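PDB 2X4L: ferric-siderophore receptor protein from Streptomyces coelicolor, which probably captures iron-loaded siderophores outside the cell membrane and delivers them for uptake, as a solute-binding protein of family 8. Local coordinates for residues V255-R268 with L285-E299. Residues are numbered along the deposited sequence; the frame is centred on the assembly and turned at random.
Sequences VDKYPADVIIMDDR and LPAVKAGQVIARSPE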
# COMPACT_ATOMS: atom_id res chain seq x y z
N VAL A 255 -13.61 18.53 -9.23
CA VAL A 255 -13.71 17.16 -8.63
C VAL A 255 -15.04 16.44 -8.91
O VAL A 255 -15.19 15.24 -8.69
CB VAL A 255 -13.33 17.12 -7.14
CG1 VAL A 255 -11.85 17.51 -6.97
CG2 VAL A 255 -14.30 17.94 -6.30
N ASP A 256 -16.04 17.17 -9.40
CA ASP A 256 -17.29 16.55 -9.82
C ASP A 256 -17.31 16.01 -11.27
O ASP A 256 -18.35 15.65 -11.79
CB ASP A 256 -18.45 17.54 -9.61
CG ASP A 256 -18.21 18.91 -10.33
OD1 ASP A 256 -17.15 19.23 -10.92
OD2 ASP A 256 -19.10 19.81 -10.23
N LYS A 257 -16.14 15.85 -11.87
CA LYS A 257 -16.08 15.37 -13.24
C LYS A 257 -16.83 14.08 -13.49
O LYS A 257 -17.48 13.94 -14.56
CB LYS A 257 -14.63 15.30 -13.74
CG LYS A 257 -14.45 14.81 -15.14
CD LYS A 257 -13.03 14.88 -15.69
CE LYS A 257 -13.04 14.31 -17.09
NZ LYS A 257 -11.72 14.40 -17.76
N TYR A 258 -16.60 13.11 -12.59
CA TYR A 258 -17.14 11.77 -12.73
C TYR A 258 -18.20 11.51 -11.65
O TYR A 258 -17.95 11.64 -10.46
CB TYR A 258 -16.04 10.68 -12.54
CG TYR A 258 -14.90 10.89 -13.48
CD1 TYR A 258 -15.04 10.58 -14.80
CD2 TYR A 258 -13.71 11.36 -13.02
CE1 TYR A 258 -13.99 10.77 -15.70
CE2 TYR A 258 -12.66 11.56 -13.86
CZ TYR A 258 -12.83 11.27 -15.24
OH TYR A 258 -11.78 11.42 -16.15
N PRO A 259 -19.36 11.03 -12.07
CA PRO A 259 -20.36 10.68 -11.04
C PRO A 259 -19.84 9.40 -10.29
O PRO A 259 -19.39 8.44 -10.93
CB PRO A 259 -21.57 10.36 -11.89
CG PRO A 259 -21.36 11.31 -13.10
CD PRO A 259 -19.95 11.12 -13.42
N ALA A 260 -19.89 9.45 -8.96
CA ALA A 260 -19.43 8.35 -8.16
C ALA A 260 -20.40 8.12 -7.01
O ALA A 260 -21.04 9.08 -6.51
CB ALA A 260 -18.04 8.64 -7.64
N ASP A 261 -20.59 6.86 -6.61
CA ASP A 261 -21.42 6.50 -5.52
C ASP A 261 -20.63 6.26 -4.22
O ASP A 261 -21.07 6.58 -3.12
CB ASP A 261 -22.24 5.27 -5.87
CG ASP A 261 -23.00 5.48 -7.13
OD1 ASP A 261 -23.72 6.50 -7.24
OD2 ASP A 261 -22.79 4.81 -8.16
N VAL A 262 -19.43 5.66 -4.37
CA VAL A 262 -18.54 5.41 -3.22
C VAL A 262 -17.20 6.01 -3.64
O VAL A 262 -16.72 5.77 -4.79
CB VAL A 262 -18.34 3.90 -2.97
CG1 VAL A 262 -17.27 3.69 -1.94
CG2 VAL A 262 -19.67 3.31 -2.54
N ILE A 263 -16.61 6.81 -2.76
CA ILE A 263 -15.21 7.32 -3.00
C ILE A 263 -14.27 6.69 -1.98
O ILE A 263 -14.59 6.68 -0.78
CB ILE A 263 -15.21 8.83 -2.91
CG1 ILE A 263 -16.19 9.39 -3.89
CG2 ILE A 263 -13.75 9.35 -3.15
CD1 ILE A 263 -16.32 11.02 -3.78
N ILE A 264 -13.13 6.14 -2.48
CA ILE A 264 -12.11 5.57 -1.63
C ILE A 264 -10.90 6.50 -1.69
O ILE A 264 -10.38 6.76 -2.82
CB ILE A 264 -11.84 4.13 -1.95
CG1 ILE A 264 -11.22 3.85 -3.35
CG2 ILE A 264 -13.27 3.36 -1.89
CD1 ILE A 264 -10.81 2.37 -3.65
N MET A 265 -10.54 7.10 -0.55
CA MET A 265 -9.53 8.15 -0.53
C MET A 265 -8.22 7.66 0.11
O MET A 265 -8.20 7.11 1.20
CB MET A 265 -10.03 9.34 0.30
CG MET A 265 -11.17 10.14 -0.44
SD MET A 265 -10.71 10.81 -1.96
CE MET A 265 -9.52 12.06 -1.44
N ASP A 266 -7.13 7.97 -0.58
CA ASP A 266 -5.77 7.70 -0.14
C ASP A 266 -5.63 8.06 1.36
O ASP A 266 -5.95 9.20 1.79
CB ASP A 266 -4.86 8.61 -0.97
CG ASP A 266 -3.37 8.24 -0.93
OD1 ASP A 266 -2.89 7.60 -0.02
OD2 ASP A 266 -2.75 8.72 -1.91
N ASP A 267 -5.07 7.12 2.09
CA ASP A 267 -4.88 7.25 3.52
C ASP A 267 -3.47 7.68 3.97
O ASP A 267 -3.22 7.80 5.20
CB ASP A 267 -5.25 5.93 4.17
CG ASP A 267 -4.39 4.77 3.71
OD1 ASP A 267 -3.51 4.88 2.89
OD2 ASP A 267 -4.64 3.64 4.35
N ARG A 268 -2.57 7.95 3.02
CA ARG A 268 -1.18 8.11 3.46
C ARG A 268 -0.82 9.46 4.02
O ARG A 268 -1.53 10.44 3.76
CB ARG A 268 -0.29 7.79 2.23
CG ARG A 268 -0.35 6.28 1.85
CD ARG A 268 0.41 5.98 0.57
NE ARG A 268 -0.18 6.75 -0.55
CZ ARG A 268 0.53 7.21 -1.54
NH1 ARG A 268 1.83 6.82 -1.71
NH2 ARG A 268 -0.07 8.02 -2.39
N LEU A 285 -20.16 16.83 -3.12
CA LEU A 285 -20.23 15.58 -3.86
C LEU A 285 -21.34 14.67 -3.31
O LEU A 285 -21.47 14.50 -2.10
CB LEU A 285 -18.89 14.84 -3.81
CG LEU A 285 -17.78 15.41 -4.70
CD1 LEU A 285 -16.49 14.63 -4.51
CD2 LEU A 285 -18.20 15.40 -6.16
N PRO A 286 -22.14 14.11 -4.21
CA PRO A 286 -23.24 13.22 -3.80
C PRO A 286 -22.77 12.15 -2.83
O PRO A 286 -23.44 11.87 -1.83
CB PRO A 286 -23.67 12.58 -5.12
CG PRO A 286 -23.32 13.59 -6.15
CD PRO A 286 -22.06 14.25 -5.67
N ALA A 287 -21.61 11.55 -3.12
CA ALA A 287 -21.04 10.52 -2.27
C ALA A 287 -20.63 11.07 -0.92
O ALA A 287 -20.86 10.43 0.11
CB ALA A 287 -19.84 9.88 -2.97
N VAL A 288 -20.03 12.26 -0.91
CA VAL A 288 -19.61 12.87 0.37
C VAL A 288 -20.84 13.25 1.24
O VAL A 288 -20.88 12.90 2.44
CB VAL A 288 -18.77 14.11 0.08
CG1 VAL A 288 -18.37 14.81 1.36
CG2 VAL A 288 -17.54 13.67 -0.66
N LYS A 289 -21.85 13.80 0.60
CA LYS A 289 -23.08 14.16 1.31
C LYS A 289 -23.76 12.93 1.83
O LYS A 289 -24.37 13.00 2.92
CB LYS A 289 -24.01 14.94 0.38
CG LYS A 289 -23.54 16.39 0.17
CD LYS A 289 -24.13 16.83 -1.16
CE LYS A 289 -25.39 17.57 -1.04
NZ LYS A 289 -25.65 17.95 -2.47
N ALA A 290 -23.68 11.82 1.08
CA ALA A 290 -24.31 10.54 1.55
C ALA A 290 -23.47 9.80 2.59
O ALA A 290 -23.88 8.76 3.08
CB ALA A 290 -24.70 9.58 0.36
N GLY A 291 -22.30 10.30 2.91
CA GLY A 291 -21.45 9.57 3.85
C GLY A 291 -20.81 8.32 3.29
O GLY A 291 -20.57 7.38 4.04
N GLN A 292 -20.66 8.21 1.96
CA GLN A 292 -20.17 7.02 1.26
C GLN A 292 -18.71 7.17 0.83
O GLN A 292 -18.35 6.97 -0.29
CB GLN A 292 -21.11 6.69 0.07
CG GLN A 292 -22.43 6.27 0.63
CD GLN A 292 -23.53 6.01 -0.38
OE1 GLN A 292 -23.36 6.13 -1.59
NE2 GLN A 292 -24.68 5.65 0.15
N VAL A 293 -17.88 7.60 1.75
CA VAL A 293 -16.43 7.80 1.55
C VAL A 293 -15.77 6.91 2.58
O VAL A 293 -16.05 6.94 3.80
CB VAL A 293 -16.05 9.26 1.76
CG1 VAL A 293 -14.54 9.48 1.56
CG2 VAL A 293 -16.82 10.22 0.75
N ILE A 294 -14.80 6.12 2.12
CA ILE A 294 -13.95 5.34 2.98
C ILE A 294 -12.53 5.50 2.66
O ILE A 294 -12.18 6.19 1.66
CB ILE A 294 -14.32 3.83 2.89
CG1 ILE A 294 -14.13 3.24 1.50
CG2 ILE A 294 -15.76 3.59 3.47
CD1 ILE A 294 -14.07 1.66 1.52
N ALA A 295 -11.60 4.83 3.33
CA ALA A 295 -10.18 4.86 2.97
C ALA A 295 -9.85 3.91 1.84
O ALA A 295 -10.50 2.88 1.65
CB ALA A 295 -9.35 4.50 4.21
N ARG A 296 -8.82 4.30 1.09
CA ARG A 296 -8.10 3.44 0.23
C ARG A 296 -6.64 3.41 0.75
O ARG A 296 -6.15 4.49 1.11
CB ARG A 296 -8.01 4.01 -1.20
CG ARG A 296 -7.16 3.09 -2.13
CD ARG A 296 -6.92 3.70 -3.54
NE ARG A 296 -5.98 2.83 -4.21
CZ ARG A 296 -5.16 3.24 -5.18
NH1 ARG A 296 -5.16 4.54 -5.60
NH2 ARG A 296 -4.24 2.36 -5.64
N SER A 297 -5.98 2.23 0.69
CA SER A 297 -4.54 2.18 0.98
C SER A 297 -3.79 1.93 -0.33
O SER A 297 -3.66 0.77 -0.76
CB SER A 297 -4.29 1.04 1.98
OG SER A 297 -4.86 1.34 3.22
N PRO A 298 -3.30 3.01 -1.01
CA PRO A 298 -2.63 2.75 -2.29
C PRO A 298 -1.30 2.02 -2.09
O PRO A 298 -0.76 1.53 -3.04
CB PRO A 298 -2.38 4.17 -2.89
CG PRO A 298 -3.40 5.01 -2.11
CD PRO A 298 -3.38 4.44 -0.69
N GLU A 299 -0.80 1.98 -0.85
CA GLU A 299 0.38 1.12 -0.50
C GLU A 299 -0.11 0.09 0.52
O GLU A 299 0.13 0.24 1.74
CB GLU A 299 1.48 1.94 0.12
CG GLU A 299 2.06 2.93 -0.93
CD GLU A 299 3.30 3.62 -0.43
OE1 GLU A 299 4.21 2.95 0.09
OE2 GLU A 299 3.35 4.88 -0.53
O HOH W 1 -20.15 11.60 -5.63
O HOH W 2 -1.57 3.12 1.83
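I263 and M265 of strand 262-266 exchange four backbone hydrogen bonds with Q292, I294 and R296, pairing it in parallel with strand 293-296 in the mixed sheet of this periplasmic-binding-protein fold. Valine and isoleucine branch at CB, which favours the extended backbone and gives both faces apolar surface. On one, I264 CG2 and I294 CG1 pack tightly at 3.5 Å, the two side chains lying side by side, pointing the same way; I264 also rests on the methylenes of R296, whose charged end pairs with D221. On the other, I263 carries CG1 beside its backbone N (chi1 -57°), and CD1 reaches L285 CD1 at 3.7 Å and the small methyl of A287. Helix 304-320 covers I264 and I294, while W282 touches I263 and M265. At the C-terminal end of the pair, P298 CG sits 3.4 Å from D266 OD1, and S297 OG donates to D267 OD2 at 2.6 Å. D266 opens an Asx turn, accepting from R268 N, and holds the guanidinium of R268 side-on through both oxygens; S205 also bonds D266 OD2. Thus fixed, R268 NH1 makes a salt bridge to E299 OE2 at 2.7 Å, using the anti lone pair of that oxygen, the guanidinium and carboxylate planes 63° apart.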